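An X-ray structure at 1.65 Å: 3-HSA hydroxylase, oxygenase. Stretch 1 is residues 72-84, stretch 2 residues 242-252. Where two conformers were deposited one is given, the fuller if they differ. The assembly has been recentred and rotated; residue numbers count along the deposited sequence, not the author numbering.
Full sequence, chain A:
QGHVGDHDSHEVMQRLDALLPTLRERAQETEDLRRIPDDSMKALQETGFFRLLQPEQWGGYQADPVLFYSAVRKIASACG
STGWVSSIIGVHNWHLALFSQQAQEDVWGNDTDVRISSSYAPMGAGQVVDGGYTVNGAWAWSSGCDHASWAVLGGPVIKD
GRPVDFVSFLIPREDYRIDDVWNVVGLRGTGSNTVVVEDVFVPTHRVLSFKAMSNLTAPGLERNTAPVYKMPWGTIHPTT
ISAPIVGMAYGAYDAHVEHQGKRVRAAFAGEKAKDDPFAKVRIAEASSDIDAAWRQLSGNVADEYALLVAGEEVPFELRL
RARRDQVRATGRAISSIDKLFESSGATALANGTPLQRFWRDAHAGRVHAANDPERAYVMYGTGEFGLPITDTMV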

ATOM      1  N   VAL A  72      11.844  27.512   1.017  1.00  6.74           N
ATOM      2  CA  VAL A  72      12.288  26.311   1.723  1.00  7.09           C
ATOM      3  C   VAL A  72      12.337  25.093   0.808  1.00  7.17           C
ATOM      4  O   VAL A  72      13.350  24.371   0.773  1.00  8.19           O
ATOM      5  CB  VAL A  72      11.393  26.032   2.933  1.00  6.73           C
ATOM      6  CG1 VAL A  72      11.693  24.634   3.527  1.00  7.76           C
ATOM      7  CG2 VAL A  72      11.705  27.089   3.995  1.00  8.08           C
ATOM      8  N   ARG A  73      11.244  24.889   0.084  1.00  7.55           N
ATOM      9  CA  ARG A  73      11.149  23.783  -0.867  0.50  6.97           C
ATOM     10  C   ARG A  73      12.327  23.809  -1.833  1.00  8.17           C
ATOM     11  O   ARG A  73      12.972  22.776  -2.073  1.00  8.49           O
ATOM     12  CB  ARG A  73       9.844  23.840  -1.650  0.50  7.51           C
ATOM     13  CG  ARG A  73       9.661  22.645  -2.546  0.50  4.87           C
ATOM     14  CD  ARG A  73       8.403  22.791  -3.337  0.50  2.00           C
ATOM     15  NE  ARG A  73       8.614  23.689  -4.464  0.50  4.77           N
ATOM     16  CZ  ARG A  73       7.810  23.755  -5.533  0.50  7.88           C
ATOM     17  NH1 ARG A  73       6.723  22.975  -5.638  0.50  5.61           N
ATOM     18  NH2 ARG A  73       8.085  24.613  -6.508  0.50 12.55           N
ATOM     19  N   LYS A  74      12.618  24.993  -2.378  1.00  7.17           N
ATOM     20  CA  LYS A  74      13.738  25.150  -3.318  1.00  8.39           C
ATOM     21  C   LYS A  74      15.084  24.784  -2.670  1.00  7.60           C
ATOM     22  O   LYS A  74      15.853  24.000  -3.229  1.00  8.46           O
ATOM     23  CB  LYS A  74      13.769  26.599  -3.827  1.00  8.92           C
ATOM     24  CG  LYS A  74      14.809  26.869  -4.867  1.00 10.48           C
ATOM     25  CD  LYS A  74      14.869  28.356  -5.261  1.00 11.98           C
ATOM     26  CE  LYS A  74      13.588  28.822  -5.908  1.00 15.74           C
ATOM     27  NZ  LYS A  74      13.368  28.244  -7.273  1.00 15.74           N
ATOM     28  N   ILE A  75      15.378  25.379  -1.511  1.00  7.19           N
ATOM     29  CA  ILE A  75      16.663  25.087  -0.842  1.00  7.00           C
ATOM     30  C   ILE A  75      16.819  23.598  -0.563  1.00  7.68           C
ATOM     31  O   ILE A  75      17.872  22.994  -0.861  1.00  7.81           O
ATOM     32  CB  ILE A  75      16.815  25.884   0.462  1.00  7.38           C
ATOM     33  CG1 ILE A  75      16.753  27.390   0.171  1.00  6.85           C
ATOM     34  CG2 ILE A  75      18.130  25.513   1.179  1.00  7.74           C
ATOM     35  CD1 ILE A  75      16.482  28.202   1.455  1.00  9.28           C
ATOM     36  N   ALA A  76      15.773  23.006   0.003  1.00  7.49           N
ATOM     37  CA  ALA A  76      15.814  21.582   0.380  1.00  7.63           C
ATOM     38  C   ALA A  76      15.974  20.654  -0.821  1.00  7.77           C
ATOM     39  O   ALA A  76      16.439  19.523  -0.658  1.00  8.24           O
ATOM     40  CB  ALA A  76      14.549  21.222   1.162  1.00  7.39           C
ATOM     41  N   SER A  77      15.546  21.090  -2.013  1.00  7.11           N
ATOM     42  CA  SER A  77      15.712  20.290  -3.226  1.00  7.79           C
ATOM     43  C   SER A  77      17.184  20.164  -3.665  1.00  7.70           C
ATOM     44  O   SER A  77      17.512  19.315  -4.511  1.00  7.96           O
ATOM     45  CB  SER A  77      14.859  20.850  -4.363  1.00  7.79           C
ATOM     46  OG  SER A  77      15.411  22.040  -4.910  1.00  8.40           O
ATOM     47  N   ALA A  78      18.019  21.079  -3.161  1.00  7.31           N
ATOM     48  CA  ALA A  78      19.480  21.057  -3.416  1.00  8.14           C
ATOM     49  C   ALA A  78      20.274  20.349  -2.319  1.00  7.90           C
ATOM     50  O   ALA A  78      21.220  19.613  -2.610  1.00  7.73           O
ATOM     51  CB  ALA A  78      20.020  22.462  -3.619  1.00  8.22           C
ATOM     52  N   CYS A  79      19.903  20.585  -1.064  1.00  7.59           N
ATOM     53  CA  CYS A  79      20.613  19.976   0.058  1.00  8.01           C
ATOM     54  C   CYS A  79      19.586  19.819   1.176  1.00  7.42           C
ATOM     55  O   CYS A  79      19.041  20.830   1.664  1.00  8.24           O
ATOM     56  CB  CYS A  79      21.771  20.859   0.495  1.00  7.33           C
ATOM     57  SG  CYS A  79      22.565  20.242   2.038  1.00  8.82           S
ATOM     58  N   GLY A  80      19.296  18.562   1.539  1.00  7.30           N
ATOM     59  CA  GLY A  80      18.265  18.295   2.536  1.00  7.75           C
ATOM     60  C   GLY A  80      18.566  18.950   3.871  1.00  7.57           C
ATOM     61  O   GLY A  80      17.685  19.566   4.495  1.00  8.52           O
ATOM     62  N   SER A  81      19.799  18.784   4.348  1.00  7.63           N
ATOM     63  CA  SER A  81      20.192  19.416   5.612  1.00  8.09           C
ATOM     64  C   SER A  81      20.111  20.941   5.575  1.00  8.01           C
ATOM     65  O   SER A  81      19.618  21.570   6.531  1.00  7.86           O
ATOM     66  CB  SER A  81      21.597  18.974   6.062  1.00  7.63           C
ATOM     67  OG  SER A  81      21.623  17.595   6.432  1.00  9.62           O
ATOM     68  N   THR A  82      20.604  21.547   4.497  1.00  7.93           N
ATOM     69  CA  THR A  82      20.544  23.006   4.390  1.00  8.18           C
ATOM     70  C   THR A  82      19.087  23.471   4.359  1.00  8.45           C
ATOM     71  O   THR A  82      18.730  24.447   5.028  1.00  9.01           O
ATOM     72  CB  THR A  82      21.319  23.507   3.161  1.00  9.10           C
ATOM     73  OG1 THR A  82      22.680  23.058   3.270  1.00  7.79           O
ATOM     74  CG2 THR A  82      21.350  25.038   3.141  1.00  8.51           C
ATOM     75  N   GLY A  83      18.243  22.734   3.638  1.00  8.69           N
ATOM     76  CA  GLY A  83      16.811  23.069   3.565  1.00  8.68           C
ATOM     77  C   GLY A  83      16.127  22.962   4.918  1.00  8.66           C
ATOM     78  O   GLY A  83      15.323  23.830   5.294  1.00  9.49           O
ATOM     79  N   TRP A  84      16.470  21.903   5.652  1.00  8.05           N
ATOM     80  CA  TRP A  84      15.919  21.686   6.989  1.00  8.79           C
ATOM     81  C   TRP A  84      16.291  22.821   7.931  1.00  9.02           C
ATOM     82  O   TRP A  84      15.419  23.404   8.600  1.00  9.49           O
ATOM     83  CB  TRP A  84      16.453  20.374   7.533  1.00  9.10           C
ATOM     84  CG  TRP A  84      15.904  19.932   8.871  1.00  9.28           C
ATOM     85  CD1 TRP A  84      16.483  20.119  10.094  1.00 10.28           C
ATOM     86  CD2 TRP A  84      14.673  19.206   9.112  1.00  9.89           C
ATOM     87  NE1 TRP A  84      15.701  19.533  11.081  1.00 10.90           N
ATOM     88  CE2 TRP A  84      14.593  18.968  10.497  1.00  9.55           C
ATOM     89  CE3 TRP A  84      13.646  18.721   8.276  1.00  7.95           C
ATOM     90  CZ2 TRP A  84      13.505  18.280  11.077  1.00 10.64           C
ATOM     91  CZ3 TRP A  84      12.572  18.040   8.835  1.00  8.82           C
ATOM     92  CH2 TRP A  84      12.511  17.824  10.226  1.00  9.51           C
ATOM     93  N   SER A 242       7.396  19.900   7.331  1.00  7.03           N
ATOM     94  CA  SER A 242       7.070  19.116   6.130  1.00  6.46           C
ATOM     95  C   SER A 242       7.660  19.723   4.854  1.00  6.84           C
ATOM     96  O   SER A 242       8.078  18.990   3.956  1.00  6.52           O
ATOM     97  CB  SER A 242       5.543  18.949   5.952  1.00  7.11           C
ATOM     98  OG  SER A 242       5.007  18.201   7.034  1.00  9.23           O
ATOM     99  N   ALA A 243       7.654  21.054   4.753  1.00  6.41           N
ATOM    100  CA  ALA A 243       8.110  21.706   3.499  1.00  6.56           C
ATOM    101  C   ALA A 243       9.505  21.259   3.037  1.00  6.46           C
ATOM    102  O   ALA A 243       9.685  20.961   1.848  1.00  6.16           O
ATOM    103  CB  ALA A 243       8.015  23.240   3.614  1.00  6.52           C
ATOM    104  N   PRO A 244      10.498  21.191   3.948  1.00  6.29           N
ATOM    105  CA  PRO A 244      11.827  20.732   3.490  1.00  5.98           C
ATOM    106  C   PRO A 244      11.814  19.266   3.047  1.00  6.43           C
ATOM    107  O   PRO A 244      12.514  18.911   2.128  1.00  6.71           O
ATOM    108  CB  PRO A 244      12.750  20.977   4.696  1.00  6.48           C
ATOM    109  CG  PRO A 244      11.835  21.107   5.890  1.00  7.11           C
ATOM    110  CD  PRO A 244      10.491  21.551   5.385  1.00  6.52           C
ATOM    111  N   ILE A 245      10.980  18.436   3.671  1.00  5.94           N
ATOM    112  CA  ILE A 245      10.911  17.031   3.257  1.00  6.54           C
ATOM    113  C   ILE A 245      10.295  16.925   1.865  1.00  6.77           C
ATOM    114  O   ILE A 245      10.790  16.174   1.013  1.00  6.79           O
ATOM    115  CB  ILE A 245      10.203  16.176   4.294  1.00  6.48           C
ATOM    116  CG1 ILE A 245      10.978  16.254   5.623  1.00  6.51           C
ATOM    117  CG2 ILE A 245      10.095  14.738   3.805  1.00  6.94           C
ATOM    118  CD1 ILE A 245      10.224  15.608   6.836  1.00  8.01           C
ATOM    119  N   VAL A 246       9.211  17.675   1.632  1.00  6.46           N
ATOM    120  CA  VAL A 246       8.671  17.803   0.274  1.00  6.92           C
ATOM    121  C   VAL A 246       9.768  18.270  -0.722  1.00  6.43           C
ATOM    122  O   VAL A 246       9.939  17.684  -1.791  1.00  6.56           O
ATOM    123  CB  VAL A 246       7.419  18.707   0.238  1.00  7.74           C
ATOM    124  CG1 VAL A 246       6.942  18.911  -1.209  1.00  9.19           C
ATOM    125  CG2 VAL A 246       6.318  18.052   1.092  1.00  8.03           C
ATOM    126  N   GLY A 247      10.515  19.309  -0.360  1.00  6.00           N
ATOM    127  CA  GLY A 247      11.625  19.789  -1.205  1.00  6.31           C
ATOM    128  C   GLY A 247      12.668  18.700  -1.477  1.00  6.90           C
ATOM    129  O   GLY A 247      13.148  18.577  -2.610  1.00  6.52           O
HETATM  130  N   MSE A 248      13.009  17.917  -0.454  1.00  6.94           N
HETATM  131  CA  MSE A 248      13.923  16.778  -0.621  1.00  7.92           C
HETATM  132  C   MSE A 248      13.386  15.818  -1.689  1.00  6.85           C
HETATM  133  O   MSE A 248      14.160  15.297  -2.511  1.00  7.52           O
HETATM  134  CB  MSE A 248      14.149  16.060   0.717  1.00  7.22           C
HETATM  135  CG  MSE A 248      15.009  16.886   1.659  1.00  7.02           C
HETATM  136 SE   MSE A 248      15.025  15.895   3.377  1.00 13.92          SE
HETATM  137  CE  MSE A 248      14.826  17.420   4.630  1.00  8.40           C
ATOM    138  N   ALA A 249      12.062  15.641  -1.721  1.00  6.49           N
ATOM    139  CA  ALA A 249      11.444  14.730  -2.683  1.00  6.63           C
ATOM    140  C   ALA A 249      11.577  15.296  -4.100  1.00  6.76           C
ATOM    141  O   ALA A 249      11.868  14.544  -5.059  1.00  7.30           O
ATOM    142  CB  ALA A 249       9.973  14.446  -2.282  1.00  6.77           C
ATOM    143  N   TYR A 250      11.380  16.607  -4.253  1.00  6.42           N
ATOM    144  CA  TYR A 250      11.600  17.242  -5.567  1.00  7.75           C
ATOM    145  C   TYR A 250      13.040  17.014  -6.043  1.00  7.52           C
ATOM    146  O   TYR A 250      13.291  16.661  -7.221  1.00  7.73           O
ATOM    147  CB  TYR A 250      11.297  18.741  -5.534  1.00  7.29           C
ATOM    148  CG  TYR A 250       9.829  19.081  -5.702  1.00  8.33           C
ATOM    149  CD1 TYR A 250       8.995  19.160  -4.600  1.00  8.71           C
ATOM    150  CD2 TYR A 250       9.277  19.273  -6.965  1.00  9.93           C
ATOM    151  CE1 TYR A 250       7.639  19.501  -4.734  1.00  8.69           C
ATOM    152  CE2 TYR A 250       7.911  19.591  -7.124  1.00  9.12           C
ATOM    153  CZ  TYR A 250       7.104  19.686  -5.981  1.00  7.88           C
ATOM    154  OH  TYR A 250       5.765  19.995  -6.099  1.00  9.51           O
ATOM    155  N   GLY A 251      13.985  17.185  -5.122  1.00  7.68           N
ATOM    156  CA  GLY A 251      15.412  17.046  -5.450  1.00  7.52           C
ATOM    157  C   GLY A 251      15.730  15.615  -5.838  1.00  7.90           C
ATOM    158  O   GLY A 251      16.447  15.378  -6.823  1.00  8.63           O
ATOM    159  N   ALA A 252      15.191  14.675  -5.063  1.00  7.80           N
ATOM    160  CA  ALA A 252      15.390  13.249  -5.329  1.00  8.49           C
ATOM    161  C   ALA A 252      14.810  12.895  -6.697  1.00  8.24           C
ATOM    162  O   ALA A 252      15.431  12.156  -7.490  1.00  8.82           O
ATOM    163  CB  ALA A 252      14.732  12.415  -4.247  1.00  8.39           C
TER

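The backbones of these two stretches touch directly. The CA atoms of Arg73 and Gly247 lie 4.0 Å apart and those of Ser77 and Gly251 3.9 Å, while the axes of helix 72-76 and helix 242-252 approach to 7.1 Å at an angle of 48°. No clear hydrogen bond crosses between the stretches; instead, three CA-H...O contacts line the crossing. Arg73 O lies 3.4 Å from Gly247 CA, Gly247 O reaches Ser77 CA at 3.1 Å, and Ser77 O meets Gly251 CA at 3.2 Å. Carbonyls from both stretches take part, so Gly247 contributes through both its CA and its O.

The rule behind this closeness is glycine at a spacing of four, about one helical turn. At both glycines a CB would point toward the other stretch. An ideal CB on Gly247 would fall 2.4 Å from Arg73 O and 2.8 Å from Ala76 CB; one on Gly251 would fall 2.2 Å from Ser77 O. In the facing stretch, Arg73 meets Gly247 through its backbone, and Ala76 and Ser77 are small. Ala76 points its methyl toward the partner, where CB packs 3.2 Å from Pro244 O and 4.0 Å from Pro244 CB. Ser77 turns sideways, and with chi1 in p its OG donates to Lys74 O at 2.6 Å, so the hydroxyl is satisfied within its own stretch.

Pro244 is the knob of the contact, seated among Val72, Ala76, Gly83 and Trp84. Having no N-H to give, it suits the kink where its nitrogen makes no bond to the preceding turn. That nitrogen lies 3.7 Å from Val72 CG1, and Pro244 CD is 3.8 Å from the same methyl, which also meets Ala243 CB at 3.9 Å. Gly83 keeps its own chain close here: an ideal CB would lie 2.3 Å from Ala76 CA, a clash within stretch 1.

Further along, the chain enters helix 80-84, capped by Cys79, whose SG accepts from Thr82 N at 3.4 Å. This helix runs at 154° to helix 242-252, with their axes no closer than 9.0 Å, and larger side chains span the wider gap. Trp84 leaves its backbone sideways but brings its ring nearer: CE3 lies 3.8 Å from Pro244 CG and 4.0 Å from Met248 CE, while Ile245 CD1 sits at the ring edge, 3.9 Å from CZ3. Met248, a selenomethionine, starts away from the partner, yet its flexible chain carries CE back to within 3.6 Å of Gly80 O.

At the more exposed side, length and charge replace smallness. Arg73 extends through t chi1 and chi2, then bends at chi3 (p), bringing its CZ over one face of the Tyr250 ring, with the guanidinium tilted to it. CZ is 4.4 Å from the ring centroid, 21° off the normal, a cation-pi contact, and Arg73 NH1 comes 3.2 Å from Tyr250 OH. Altogether 613 Å² is buried, with glycines and alanine setting the separation and larger side chains filling around it.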